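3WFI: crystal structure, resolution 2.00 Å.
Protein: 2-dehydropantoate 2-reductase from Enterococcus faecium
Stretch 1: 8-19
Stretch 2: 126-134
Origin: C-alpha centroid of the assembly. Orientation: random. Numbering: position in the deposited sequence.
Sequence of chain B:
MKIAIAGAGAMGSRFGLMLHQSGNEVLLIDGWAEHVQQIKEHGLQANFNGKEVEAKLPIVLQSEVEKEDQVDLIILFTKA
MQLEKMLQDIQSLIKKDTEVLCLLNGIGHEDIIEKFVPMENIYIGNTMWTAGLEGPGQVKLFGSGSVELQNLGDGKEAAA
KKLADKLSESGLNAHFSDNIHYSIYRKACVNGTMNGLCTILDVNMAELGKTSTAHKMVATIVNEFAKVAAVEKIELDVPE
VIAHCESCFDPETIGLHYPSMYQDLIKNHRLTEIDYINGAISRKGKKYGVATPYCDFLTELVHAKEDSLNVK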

ATOM      1  N   ALA B   8      13.598  29.378  17.212  1.00 22.14           N
ATOM      2  CA  ALA B   8      13.126  30.494  18.013  1.00 23.68           C
ATOM      3  C   ALA B   8      11.789  31.032  17.515  1.00 24.82           C
ATOM      4  O   ALA B   8      11.604  32.239  17.424  1.00 26.12           O
ATOM      5  N   GLY B   9      10.862  30.130  17.190  1.00 25.61           N
ATOM      6  CA  GLY B   9       9.484  30.501  16.873  1.00 25.49           C
ATOM      7  C   GLY B   9       8.778  30.919  18.151  1.00 25.83           C
ATOM      8  O   GLY B   9       9.430  31.252  19.138  1.00 25.30           O
ATOM      9  N   ALA B  10       7.450  30.877  18.155  1.00 25.79           N
ATOM     10  CA  ALA B  10       6.678  31.376  19.299  1.00 25.30           C
ATOM     11  C   ALA B  10       7.020  30.634  20.600  1.00 24.69           C
ATOM     12  O   ALA B  10       7.279  31.263  21.621  1.00 24.20           O
ATOM     13  N   MET B  11       7.043  29.308  20.555  1.00 23.46           N
ATOM     14  CA  MET B  11       7.315  28.506  21.755  1.00 24.21           C
ATOM     15  C   MET B  11       8.782  28.620  22.190  1.00 22.86           C
ATOM     16  O   MET B  11       9.062  28.767  23.373  1.00 22.51           O
ATOM     17  N   GLY B  12       9.707  28.547  21.233  1.00 21.73           N
ATOM     18  CA  GLY B  12      11.128  28.741  21.526  1.00 20.95           C
ATOM     19  C   GLY B  12      11.391  30.103  22.156  1.00 20.84           C
ATOM     20  O   GLY B  12      12.188  30.233  23.091  1.00 20.38           O
ATOM     21  N   SER B  13      10.723  31.123  21.637  1.00 20.59           N
ATOM     22  CA  SER B  13      10.842  32.470  22.187  1.00 21.89           C
ATOM     23  C   SER B  13      10.290  32.546  23.612  1.00 22.10           C
ATOM     24  O   SER B  13      10.857  33.232  24.448  1.00 24.34           O
ATOM     25  N   ARG B  14       9.195  31.850  23.894  1.00 23.02           N
ATOM     26  CA  ARG B  14       8.677  31.804  25.259  1.00 23.13           C
ATOM     27  C   ARG B  14       9.732  31.203  26.181  1.00 22.57           C
ATOM     28  O   ARG B  14      10.095  31.808  27.193  1.00 21.93           O
ATOM     29  N   PHE B  15      10.215  30.013  25.817  1.00 21.29           N
ATOM     30  CA  PHE B  15      11.202  29.296  26.630  1.00 21.05           C
ATOM     31  C   PHE B  15      12.468  30.133  26.811  1.00 20.81           C
ATOM     32  O   PHE B  15      12.954  30.286  27.925  1.00 21.28           O
ATOM     33  N   GLY B  16      12.967  30.704  25.722  1.00 21.18           N
ATOM     34  CA  GLY B  16      14.143  31.561  25.754  1.00 21.80           C
ATOM     35  C   GLY B  16      13.986  32.755  26.679  1.00 22.92           C
ATOM     36  O   GLY B  16      14.871  33.051  27.494  1.00 22.63           O
ATOM     37  N   LEU B  17      12.854  33.440  26.558  1.00 23.88           N
ATOM     38  CA  LEU B  17      12.567  34.582  27.415  1.00 23.73           C
ATOM     39  C   LEU B  17      12.475  34.195  28.890  1.00 23.38           C
ATOM     40  O   LEU B  17      13.106  34.828  29.755  1.00 22.86           O
ATOM     41  N   MET B  18      11.695  33.158  29.181  1.00 22.44           N
ATOM     42  CA  MET B  18      11.481  32.756  30.560  1.00 22.04           C
ATOM     43  C   MET B  18      12.797  32.274  31.192  1.00 21.16           C
ATOM     44  O   MET B  18      13.127  32.658  32.315  1.00 19.47           O
ATOM     45  N   LEU B  19      13.565  31.488  30.450  1.00 21.20           N
ATOM     46  CA  LEU B  19      14.870  31.013  30.920  1.00 21.69           C
ATOM     47  C   LEU B  19      15.867  32.145  31.161  1.00 23.45           C
ATOM     48  O   LEU B  19      16.647  32.108  32.114  1.00 25.14           O
ATOM     49  N   ASN B 126       6.898  16.964  26.322  1.00 27.11           N
ATOM     50  CA  ASN B 126       5.728  17.633  25.764  1.00 30.01           C
ATOM     51  C   ASN B 126       5.600  18.953  26.462  1.00 30.01           C
ATOM     52  O   ASN B 126       5.869  19.040  27.657  1.00 31.35           O
ATOM     53  N   THR B 127       5.187  19.982  25.733  1.00 30.31           N
ATOM     54  CA  THR B 127       4.895  21.272  26.348  1.00 30.94           C
ATOM     55  C   THR B 127       3.418  21.616  26.140  1.00 32.23           C
ATOM     56  O   THR B 127       2.880  21.416  25.054  1.00 30.62           O
ATOM     57  N   MET B 128       2.774  22.107  27.196  1.00 33.35           N
ATOM     58  CA  MET B 128       1.363  22.496  27.136  1.00 35.25           C
ATOM     59  C   MET B 128       1.183  24.013  27.227  1.00 32.86           C
ATOM     60  O   MET B 128       0.061  24.508  27.331  1.00 33.29           O
ATOM     61  N   TRP B 129       2.292  24.746  27.159  1.00 29.80           N
ATOM     62  CA  TRP B 129       2.262  26.204  27.056  1.00 29.61           C
ATOM     63  C   TRP B 129       1.713  26.631  25.704  1.00 29.41           C
ATOM     64  O   TRP B 129       1.754  25.857  24.759  1.00 29.84           O
ATOM     65  N   THR B 130       1.211  27.863  25.618  1.00 29.59           N
ATOM     66  CA  THR B 130       0.879  28.457  24.331  1.00 29.76           C
ATOM     67  C   THR B 130       1.756  29.683  24.076  1.00 29.37           C
ATOM     68  O   THR B 130       2.364  30.237  24.989  1.00 29.32           O
ATOM     69  N   ALA B 131       1.839  30.088  22.815  1.00 30.43           N
ATOM     70  CA  ALA B 131       2.648  31.240  22.421  1.00 31.19           C
ATOM     71  C   ALA B 131       2.290  31.649  21.003  1.00 31.78           C
ATOM     72  O   ALA B 131       2.034  30.795  20.166  1.00 31.59           O
ATOM     73  N   GLY B 132       2.299  32.951  20.732  1.00 34.73           N
ATOM     74  CA  GLY B 132       1.978  33.453  19.399  1.00 36.64           C
ATOM     75  C   GLY B 132       3.074  34.317  18.826  1.00 38.13           C
ATOM     76  O   GLY B 132       3.602  35.180  19.523  1.00 38.80           O
ATOM     77  N   LEU B 133       3.404  34.090  17.551  1.00 40.83           N
ATOM     78  CA  LEU B 133       4.373  34.912  16.830  1.00 43.99           C
ATOM     79  C   LEU B 133       3.643  35.982  16.003  1.00 46.78           C
ATOM     80  O   LEU B 133       3.081  35.687  14.953  1.00 48.04           O
ATOM     81  N   GLU B 134       3.658  37.223  16.489  1.00 49.89           N
ATOM     82  CA  GLU B 134       2.939  38.332  15.850  1.00 52.63           C
ATOM     83  C   GLU B 134       3.663  38.822  14.606  1.00 54.01           C
ATOM     84  O   GLU B 134       3.038  39.126  13.585  1.00 57.74           O
TER

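A single backbone carbonyl, that of Thr 130, receives two hydrogen bonds from one guanidinium group, and this fork is the entire hydrogen-bonding link between the helix of stretch 1 and the segment 126-134. Arg 14 NE lies 2.8 Å from Thr 130 O, and Arg 14 NH2 lies 2.9 Å from the same Thr 130 O. The carbonyl sits at the edge of the guanidinium, near its plane, where the N-H bonds of a planar cation point. The contact thus illustrates a general principle: an arginine can tie a loop to a helix through the main chain, without using the loop side chain. Indeed, the CA-to-CB bond of Thr 130 points away from the helix.

Arg 14 reaches the loop with chi1 and chi2 both t, followed by an m turn at chi3. Trp 129 CE3 lies over one face of the guanidinium, 3.5 Å from Arg 14 NH1. The same nitrogen makes a weak hydrogen bond within the helix, Arg 14 NH1 to Met 18 SD at 3.7 Å, so the polar head is engaged by backbone, ring and sulfur together.

Trp 129 (chi1 m) points toward the helix and gives up more surface to this contact than any other residue. Met 18, one helical turn beyond Arg 14, places its SD 4.9 Å from the centroid of the six-membered ring of Trp 129, while Met 18 CE approaches Trp 129 CH2 at 4.1 Å. Phe 15 starts sideways, but its m rotamer brings the ring end closer: Phe 15 CE1 lies 4.4 Å from Trp 129 CD1 and 3.8 Å from Thr 127 OG1, the latter at the ring edge. Within its own stretch, Thr 127 OG1 accepts a weak hydrogen bond from Trp 129 N at 3.3 Å.

The CA-to-CB bond of Met 11 likewise points sideways to the other stretch, but the end of the side chain comes nearer, with rotamers t, p, p. Its methyl group packs tightly on the loop backbone, with Met 11 CE 3.1 Å from Trp 129 O, and Met 11 SD rests 3.8 Å from Trp 129 CB.

Near the start of the helix, two alanines meet at close range. Ala 10 and Ala 131 point toward each other's stretches, their CB atoms 3.6 Å apart, and Ala 131 CB comes within 3.3 Å of Ala 10 O. Leu 133 (t, p) extends this apolar patch: its CB is 4.1 Å from Ala 10 CB, and its CD2 is 4.3 Å from Gly 9 CA.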

ATOM      1  CB  ALA B   8      14.178  31.596  18.052  1.00 23.90           C
ATOM      2  CB  ALA B  10       5.175  31.295  19.022  1.00 26.09           C
ATOM      3  CB  MET B  11       6.958  27.031  21.529  1.00 25.08           C
ATOM      4  CG  MET B  11       6.893  26.198  22.810  1.00 26.41           C
ATOM      5  SD  MET B  11       5.629  26.715  24.003  1.00 29.52           S
ATOM      6  CE  MET B  11       4.162  26.638  22.966  1.00 30.63           C
ATOM      7  CB  SER B  13      10.151  33.490  21.282  1.00 21.67           C
ATOM      8  OG  SER B  13      10.851  33.639  20.052  1.00 21.84           O
ATOM      9  CB  ARG B  14       7.404  30.960  25.369  1.00 23.68           C
ATOM     10  CG  ARG B  14       6.972  30.766  26.820  1.00 24.60           C
ATOM     11  CD  ARG B  14       5.755  29.872  26.986  1.00 25.93           C
ATOM     12  NE  ARG B  14       4.470  30.547  26.768  1.00 27.39           N
ATOM     13  CZ  ARG B  14       3.869  31.396  27.612  1.00 28.94           C
ATOM     14  NH1 ARG B  14       4.437  31.761  28.754  1.00 29.19           N
ATOM     15  NH2 ARG B  14       2.682  31.916  27.290  1.00 30.18           N
ATOM     16  CB  PHE B  15      11.547  27.934  26.018  1.00 20.53           C
ATOM     17  CG  PHE B  15      10.608  26.824  26.418  1.00 20.82           C
ATOM     18  CD1 PHE B  15       9.259  26.885  26.087  1.00 20.78           C
ATOM     19  CD2 PHE B  15      11.076  25.701  27.089  1.00 20.69           C
ATOM     20  CE1 PHE B  15       8.393  25.879  26.441  1.00 20.76           C
ATOM     21  CE2 PHE B  15      10.209  24.679  27.450  1.00 20.36           C
ATOM     22  CZ  PHE B  15       8.863  24.772  27.118  1.00 21.13           C
ATOM     23  CB  LEU B  17      11.265  35.243  26.989  1.00 24.62           C
ATOM     24  CG  LEU B  17      10.961  36.531  27.747  1.00 25.77           C
ATOM     25  CD1 LEU B  17      12.027  37.586  27.478  1.00 26.58           C
ATOM     26  CD2 LEU B  17       9.579  37.039  27.353  1.00 27.02           C
ATOM     27  CB  MET B  18      10.387  31.709  30.657  1.00 22.44           C
ATOM     28  CG  MET B  18       9.022  32.283  30.323  1.00 23.75           C
ATOM     29  SD  MET B  18       7.722  31.060  30.246  1.00 24.64           S
ATOM     30  CE  MET B  18       7.421  30.734  31.978  1.00 24.54           C
ATOM     31  CB  LEU B  19      15.462  30.011  29.925  1.00 21.30           C
ATOM     32  CG  LEU B  19      14.782  28.644  29.962  1.00 21.21           C
ATOM     33  CD1 LEU B  19      15.094  27.851  28.700  1.00 21.14           C
ATOM     34  CD2 LEU B  19      15.196  27.869  31.210  1.00 21.56           C
ATOM     35  CB  ASN B 126       4.449  16.810  26.013  1.00 32.61           C
ATOM     36  CG  ASN B 126       4.442  15.491  25.267  1.00 35.11           C
ATOM     37  OD1 ASN B 126       3.836  14.517  25.706  1.00 40.00           O
ATOM     38  ND2 ASN B 126       5.118  15.450  24.128  1.00 37.85           N
ATOM     39  CB  THR B 127       5.796  22.410  25.820  1.00 30.03           C
ATOM     40  OG1 THR B 127       5.316  23.664  26.335  1.00 31.39           O
ATOM     41  CG2 THR B 127       5.804  22.465  24.292  1.00 30.31           C
ATOM     42  CB  MET B 128       0.554  21.767  28.223  1.00 39.77           C
ATOM     43  CG  MET B 128      -0.008  20.426  27.747  1.00 43.86           C
ATOM     44  SD  MET B 128       0.776  18.884  28.286  1.00 53.85           S
ATOM     45  CE  MET B 128       2.526  19.236  28.332  1.00 48.69           C
ATOM     46  CB  TRP B 129       3.682  26.771  27.231  1.00 28.84           C
ATOM     47  CG  TRP B 129       4.177  26.644  28.620  1.00 28.92           C
ATOM     48  CD1 TRP B 129       4.969  25.647  29.129  1.00 28.50           C
ATOM     49  CD2 TRP B 129       3.901  27.534  29.702  1.00 28.78           C
ATOM     50  NE1 TRP B 129       5.202  25.873  30.465  1.00 28.18           N
ATOM     51  CE2 TRP B 129       4.558  27.025  30.840  1.00 28.84           C
ATOM     52  CE3 TRP B 129       3.148  28.711  29.824  1.00 30.13           C
ATOM     53  CZ2 TRP B 129       4.498  27.660  32.086  1.00 29.26           C
ATOM     54  CZ3 TRP B 129       3.096  29.344  31.057  1.00 29.96           C
ATOM     55  CH2 TRP B 129       3.766  28.815  32.172  1.00 30.40           C
ATOM     56  CB  THR B 130      -0.624  28.830  24.234  1.00 30.24           C
ATOM     57  OG1 THR B 130      -0.946  29.798  25.231  1.00 30.74           O
ATOM     58  CG2 THR B 130      -1.493  27.605  24.435  1.00 30.45           C
ATOM     59  CB  ALA B 131       4.138  30.901  22.497  1.00 30.47           C
ATOM     60  CB  LEU B 133       5.245  34.025  15.939  1.00 44.82           C
ATOM     61  CG  LEU B 133       6.533  34.600  15.341  1.00 46.35           C
ATOM     62  CD1 LEU B 133       7.399  35.267  16.396  1.00 47.14           C
ATOM     63  CD2 LEU B 133       7.316  33.499  14.638  1.00 46.60           C
ATOM     64  CB  GLU B 134       2.772  39.499  16.832  1.00 54.67           C
ATOM     65  CG  GLU B 134       1.985  39.154  18.091  1.00 57.03           C
ATOM     66  CD  GLU B 134       0.482  39.174  17.870  1.00 59.31           C
ATOM     67  OE1 GLU B 134      -0.065  40.280  17.668  1.00 61.29           O
ATOM     68  OE2 GLU B 134      -0.154  38.097  17.903  1.00 58.52           O
TER